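Local coordinates for protein NADH oxidase (Thermus thermophilus, PDB 6RVB) that probably uses FAD to pass electrons from NADH to coenzyme A disulfide, as a member of the class-III pyridine nucleotide-disulfide oxidoreductases, at residues 186-200 against 331-344. Numbering follows the deposited sequence.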
loop_
_atom_site.group_PDB
_atom_site.type_symbol
_atom_site.label_atom_id
_atom_site.label_comp_id
_atom_site.label_asym_id
_atom_site.label_seq_id
_atom_site.Cartn_x
_atom_site.Cartn_y
_atom_site.Cartn_z
ATOM N N PRO A 186 -6.636 21.283 -9.243
ATOM C CA PRO A 186 -6.185 22.591 -8.768
ATOM C C PRO A 186 -6.071 22.607 -7.292
ATOM O O PRO A 186 -5.381 23.401 -6.765
ATOM C CB PRO A 186 -7.365 23.478 -9.044
ATOM C CG PRO A 186 -8.220 22.720 -9.830
ATOM C CD PRO A 186 -8.046 21.345 -9.593
ATOM N N HIS A 187 -6.760 21.725 -6.612
ATOM C CA HIS A 187 -6.793 21.793 -5.178
ATOM C C HIS A 187 -5.589 21.111 -4.604
ATOM O O HIS A 187 -5.476 21.080 -3.419
ATOM C CB HIS A 187 -8.085 21.186 -4.653
ATOM C CG HIS A 187 -9.305 22.035 -4.942
ATOM N ND1 HIS A 187 -10.585 21.527 -5.123
ATOM C CD2 HIS A 187 -9.423 23.383 -5.074
ATOM C CE1 HIS A 187 -11.428 22.526 -5.341
ATOM N NE2 HIS A 187 -10.739 23.659 -5.343
ATOM N N TRP A 188 -4.693 20.559 -5.431
ATOM C CA TRP A 188 -3.447 19.987 -4.945
ATOM C C TRP A 188 -2.253 20.621 -5.625
ATOM O O TRP A 188 -2.331 21.027 -6.803
ATOM C CB TRP A 188 -3.403 18.479 -5.129
ATOM C CG TRP A 188 -2.358 17.855 -4.354
ATOM C CD1 TRP A 188 -1.183 17.441 -4.779
ATOM C CD2 TRP A 188 -2.410 17.524 -2.976
ATOM N NE1 TRP A 188 -0.437 16.884 -3.768
ATOM C CE2 TRP A 188 -1.184 16.936 -2.635
ATOM C CE3 TRP A 188 -3.364 17.684 -1.980
ATOM C CZ2 TRP A 188 -0.892 16.535 -1.346
ATOM C CZ3 TRP A 188 -3.058 17.299 -0.711
ATOM C CH2 TRP A 188 -1.839 16.744 -0.403
ATOM N N ASP A 189 -1.129 20.620 -4.919
ATOM C CA ASP A 189 0.161 21.019 -5.487
ATOM C C ASP A 189 0.381 20.653 -6.957
ATOM O O ASP A 189 -0.201 19.672 -7.460
ATOM C CB ASP A 189 1.230 20.442 -4.630
ATOM C CG ASP A 189 1.398 21.191 -3.369
ATOM O OD1 ASP A 189 1.055 22.399 -3.303
ATOM O OD2 ASP A 189 1.925 20.548 -2.463
ATOM N N PRO A 190 1.127 21.496 -7.701
ATOM C CA PRO A 190 0.867 21.429 -9.162
ATOM C C PRO A 190 1.637 20.379 -9.951
ATOM O O PRO A 190 1.292 20.289 -11.119
ATOM C CB PRO A 190 1.173 22.848 -9.637
ATOM C CG PRO A 190 2.111 23.284 -8.770
ATOM C CD PRO A 190 1.729 22.779 -7.376
ATOM N N GLU A 191 2.567 19.642 -9.313
ATOM C CA GLU A 191 3.296 18.512 -9.910
ATOM C C GLU A 191 2.270 17.402 -10.286
ATOM O O GLU A 191 2.384 16.725 -11.326
ATOM C CB GLU A 191 4.337 17.908 -8.959
ATOM C CG GLU A 191 5.559 18.657 -8.617
ATOM C CD GLU A 191 5.473 19.800 -7.525
ATOM O OE1 GLU A 191 4.358 20.412 -7.287
ATOM O OE2 GLU A 191 6.594 20.077 -6.943
ATOM N N VAL A 192 1.296 17.195 -9.403
ATOM C CA VAL A 192 0.300 16.184 -9.651
ATOM C C VAL A 192 -0.566 16.655 -10.787
ATOM O O VAL A 192 -0.752 15.935 -11.725
ATOM C CB VAL A 192 -0.522 15.820 -8.396
ATOM C CG1 VAL A 192 -1.778 15.003 -8.784
ATOM C CG2 VAL A 192 0.362 15.102 -7.476
ATOM N N GLY A 193 -1.119 17.861 -10.700
ATOM C CA GLY A 193 -1.885 18.446 -11.801
ATOM C C GLY A 193 -1.183 18.262 -13.160
ATOM O O GLY A 193 -1.852 17.971 -14.163
ATOM N N ALA A 194 0.146 18.430 -13.203
ATOM C CA ALA A 194 0.878 18.229 -14.422
ATOM C C ALA A 194 0.814 16.803 -14.981
ATOM O O ALA A 194 0.643 16.609 -16.204
ATOM C CB ALA A 194 2.228 18.542 -14.202
ATOM N N LEU A 195 1.062 15.825 -14.100
ATOM C CA LEU A 195 1.126 14.433 -14.481
ATOM C C LEU A 195 -0.259 14.066 -15.040
ATOM O O LEU A 195 -0.392 13.183 -15.919
ATOM C CB LEU A 195 1.473 13.541 -13.281
ATOM C CG LEU A 195 2.913 13.473 -12.781
ATOM C CD1 LEU A 195 3.032 12.630 -11.583
ATOM C CD2 LEU A 195 3.779 12.806 -13.748
ATOM N N LEU A 196 -1.292 14.755 -14.540
ATOM C CA LEU A 196 -2.624 14.453 -14.913
ATOM C C LEU A 196 -2.946 15.025 -16.254
ATOM O O LEU A 196 -3.571 14.343 -17.018
ATOM C CB LEU A 196 -3.551 14.989 -13.876
ATOM C CG LEU A 196 -3.871 13.935 -12.855
ATOM C CD1 LEU A 196 -4.356 14.622 -11.649
ATOM C CD2 LEU A 196 -4.807 12.918 -13.329
ATOM N N LYS A 197 -2.557 16.278 -16.533
ATOM C CA LYS A 197 -2.725 16.885 -17.877
ATOM C C LYS A 197 -2.024 16.044 -18.927
ATOM O O LYS A 197 -2.576 15.831 -19.961
ATOM C CB LYS A 197 -2.185 18.311 -17.959
ATOM C CG LYS A 197 -2.490 19.085 -19.240
ATOM C CD LYS A 197 -2.179 20.564 -18.939
ATOM C CE LYS A 197 -2.520 21.585 -20.007
ATOM N NZ LYS A 197 -1.545 21.538 -21.109
ATOM N N GLU A 198 -0.831 15.539 -18.638
ATOM C CA GLU A 198 -0.124 14.761 -19.600
ATOM C C GLU A 198 -0.911 13.488 -19.859
ATOM O O GLU A 198 -1.122 13.161 -20.962
ATOM C CB GLU A 198 1.300 14.532 -19.167
ATOM C CG GLU A 198 2.197 14.105 -20.231
ATOM C CD GLU A 198 3.630 13.928 -19.766
ATOM O OE1 GLU A 198 3.919 14.219 -18.571
ATOM O OE2 GLU A 198 4.468 13.494 -20.607
ATOM N N GLU A 199 -1.409 12.788 -18.855
ATOM C CA GLU A 199 -2.154 11.602 -19.146
ATOM C C GLU A 199 -3.432 11.872 -19.850
ATOM O O GLU A 199 -3.837 11.069 -20.674
ATOM C CB GLU A 199 -2.430 10.753 -17.942
ATOM C CG GLU A 199 -1.500 9.576 -17.941
ATOM C CD GLU A 199 -2.162 8.314 -18.437
ATOM O OE1 GLU A 199 -3.367 8.213 -18.134
ATOM O OE2 GLU A 199 -1.480 7.462 -19.107
ATOM N N LEU A 200 -4.102 12.969 -19.557
ATOM C CA LEU A 200 -5.377 13.167 -20.190
ATOM C C LEU A 200 -5.126 13.394 -21.650
ATOM O O LEU A 200 -5.896 12.930 -22.484
ATOM C CB LEU A 200 -6.102 14.329 -19.581
ATOM C CG LEU A 200 -6.651 14.210 -18.182
ATOM C CD1 LEU A 200 -6.971 15.535 -17.559
ATOM C CD2 LEU A 200 -7.826 13.484 -18.384
ATOM N N ALA A 331 -7.590 7.850 -12.899
ATOM C CA ALA A 331 -7.822 8.636 -14.104
ATOM C C ALA A 331 -7.006 8.011 -15.230
ATOM O O ALA A 331 -5.764 8.094 -15.178
ATOM C CB ALA A 331 -7.439 10.055 -13.870
ATOM N N PHE A 332 -7.663 7.317 -16.169
ATOM C CA PHE A 332 -6.945 6.502 -17.129
ATOM C C PHE A 332 -5.899 5.568 -16.492
ATOM O O PHE A 332 -6.235 4.657 -15.714
ATOM C CB PHE A 332 -6.340 7.359 -18.224
ATOM C CG PHE A 332 -7.358 8.180 -18.971
ATOM C CD1 PHE A 332 -8.014 7.669 -20.029
ATOM C CD2 PHE A 332 -7.700 9.461 -18.543
ATOM C CE1 PHE A 332 -8.993 8.373 -20.628
ATOM C CE2 PHE A 332 -8.674 10.203 -19.156
ATOM C CZ PHE A 332 -9.324 9.675 -20.184
ATOM N N ASP A 333 -4.635 5.783 -16.804
ATOM C CA ASP A 333 -3.613 4.862 -16.355
ATOM C C ASP A 333 -2.888 5.394 -15.124
ATOM O O ASP A 333 -1.796 4.905 -14.777
ATOM C CB ASP A 333 -2.584 4.573 -17.473
ATOM C CG ASP A 333 -3.220 3.920 -18.762
ATOM O OD1 ASP A 333 -4.183 3.067 -18.684
ATOM O OD2 ASP A 333 -2.743 4.292 -19.892
ATOM N N LEU A 334 -3.457 6.392 -14.440
ATOM C CA LEU A 334 -2.854 6.875 -13.217
ATOM C C LEU A 334 -3.767 6.596 -12.089
ATOM O O LEU A 334 -4.971 6.798 -12.232
ATOM C CB LEU A 334 -2.635 8.359 -13.322
ATOM C CG LEU A 334 -1.504 8.796 -14.212
ATOM C CD1 LEU A 334 -1.334 10.215 -14.037
ATOM C CD2 LEU A 334 -0.262 8.024 -13.811
ATOM N N ALA A 335 -3.209 6.116 -10.972
ATOM C CA ALA A 335 -3.891 6.115 -9.643
ATOM C C ALA A 335 -3.335 7.277 -8.815
ATOM O O ALA A 335 -2.110 7.322 -8.606
ATOM C CB ALA A 335 -3.625 4.819 -8.939
ATOM N N VAL A 336 -4.164 8.248 -8.434
ATOM C CA VAL A 336 -3.644 9.460 -7.775
ATOM C C VAL A 336 -4.109 9.548 -6.324
ATOM O O VAL A 336 -5.339 9.653 -6.080
ATOM C CB VAL A 336 -4.111 10.725 -8.482
ATOM C CG1 VAL A 336 -3.709 11.938 -7.728
ATOM C CG2 VAL A 336 -3.510 10.806 -9.843
ATOM N N ALA A 337 -3.183 9.515 -5.367
ATOM C CA ALA A 337 -3.651 9.575 -4.019
ATOM C C ALA A 337 -3.058 10.709 -3.187
ATOM O O ALA A 337 -1.875 10.943 -3.218
ATOM C CB ALA A 337 -3.498 8.301 -3.366
ATOM N N THR A 338 -3.873 11.412 -2.428
ATOM C CA THR A 338 -3.394 12.492 -1.596
ATOM C C THR A 338 -3.919 12.258 -0.200
ATOM O O THR A 338 -4.826 11.457 -0.011
ATOM C CB THR A 338 -3.890 13.906 -2.105
ATOM O OG1 THR A 338 -5.340 13.991 -2.281
ATOM C CG2 THR A 338 -3.221 14.190 -3.387
ATOM N N THR A 339 -3.371 12.989 0.765
ATOM C CA THR A 339 -3.689 12.855 2.159
ATOM C C THR A 339 -3.067 14.055 2.872
ATOM O O THR A 339 -1.969 14.533 2.492
ATOM C CB THR A 339 -3.112 11.533 2.725
ATOM O OG1 THR A 339 -3.760 11.278 3.940
ATOM C CG2 THR A 339 -1.543 11.558 3.002
ATOM N N GLY A 340 -3.708 14.537 3.933
ATOM C CA GLY A 340 -3.125 15.656 4.626
ATOM C C GLY A 340 -3.330 16.943 3.864
ATOM O O GLY A 340 -4.216 17.005 3.041
ATOM N N LEU A 341 -2.513 17.954 4.156
ATOM C CA LEU A 341 -2.439 19.227 3.399
ATOM C C LEU A 341 -1.408 19.211 2.258
ATOM O O LEU A 341 -0.331 18.605 2.334
ATOM C CB LEU A 341 -2.051 20.371 4.361
ATOM C CG LEU A 341 -2.575 20.463 5.806
ATOM C CD1 LEU A 341 -2.076 21.598 6.631
ATOM C CD2 LEU A 341 -4.087 20.618 5.750
ATOM N N SER A 342 -1.702 19.943 1.218
ATOM C CA SER A 342 -0.711 20.224 0.217
ATOM C C SER A 342 0.161 21.367 0.693
ATOM O O SER A 342 -0.258 22.117 1.530
ATOM C CB SER A 342 -1.404 20.762 -0.983
ATOM O OG SER A 342 -1.893 22.068 -0.692
ATOM N N LEU A 343 1.349 21.541 0.113
ATOM C CA LEU A 343 2.166 22.682 0.427
ATOM C C LEU A 343 1.406 23.971 0.290
ATOM O O LEU A 343 1.567 24.820 1.146
ATOM C CB LEU A 343 3.402 22.754 -0.438
ATOM C CG LEU A 343 4.368 23.894 -0.142
ATOM C CD1 LEU A 343 4.883 23.897 1.319
ATOM C CD2 LEU A 343 5.419 23.564 -1.092
ATOM N N GLU A 344 0.567 24.130 -0.746
ATOM C CA GLU A 344 -0.147 25.397 -0.883
ATOM C C GLU A 344 -0.919 25.649 0.369
ATOM O O GLU A 344 -0.679 26.669 1.042
ATOM C CB GLU A 344 -1.026 25.524 -2.119
ATOM C CG GLU A 344 -0.165 25.962 -3.334
ATOM C CD GLU A 344 -0.881 25.928 -4.680
ATOM O OE1 GLU A 344 -2.118 25.653 -4.678
ATOM O OE2 GLU A 344 -0.199 26.180 -5.726
#
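Trp188 lies between two small side chains of the opposing segment. Thr338 CG2 sits over the centre of one ring face, 3.6 Å from the centroid of the six-membered ring, and Ser342 CB lies over the opposite face, displaced toward the rim, both as CH-pi contacts. The indole reaches this slot because chi1 (-165°) turns CG away from the backbone N, and a flat, broad ring suits a gap lined by a methyl and a CB; its NE1 is hydrogen-bonded to Glu376. Replacement by alanine would probably leave a gap between Thr338 and Ser342 and Glu376 without its indole partner. Next, Asp189 uses both carboxylate oxygens on their syn sides: OD2 accepts from Leu343 N at 2.8 Å and OD1 from Glu344 N at 3.1 Å. A short acid fits because these are the first amides of helix 343-348, whose dipole would probably stabilise the negative charge; Ser342 OG caps the same helix through Gly345 N.

The middle of the helix is apolar, its branched ends filling the space against the strand: Val192 CG1 meets Val336 CG1 tip to tip at 3.8 Å, and Leu196 CD2 packs on Ala331 CB. Glu199 is long enough to bend at chi2 (-101°), resting CG on Leu334 while OE1 takes Asp333 N at 3.0 Å from above the carboxylate plane, though OE2 lies 3.5 Å from Asp333 OD2, probably an unfavourable pairing. Within the same type II' turn, Ala331 to Leu334, the Phe332 ring meets Leu200 CD2 at its edge.

Helix 190-200 runs nearly antiparallel to strand 334-340 (160°), joining the NAD-binding part to the antiparallel sheet of the C-terminal dimerisation domain, as in pyridine nucleotide-disulfide oxidoreductases.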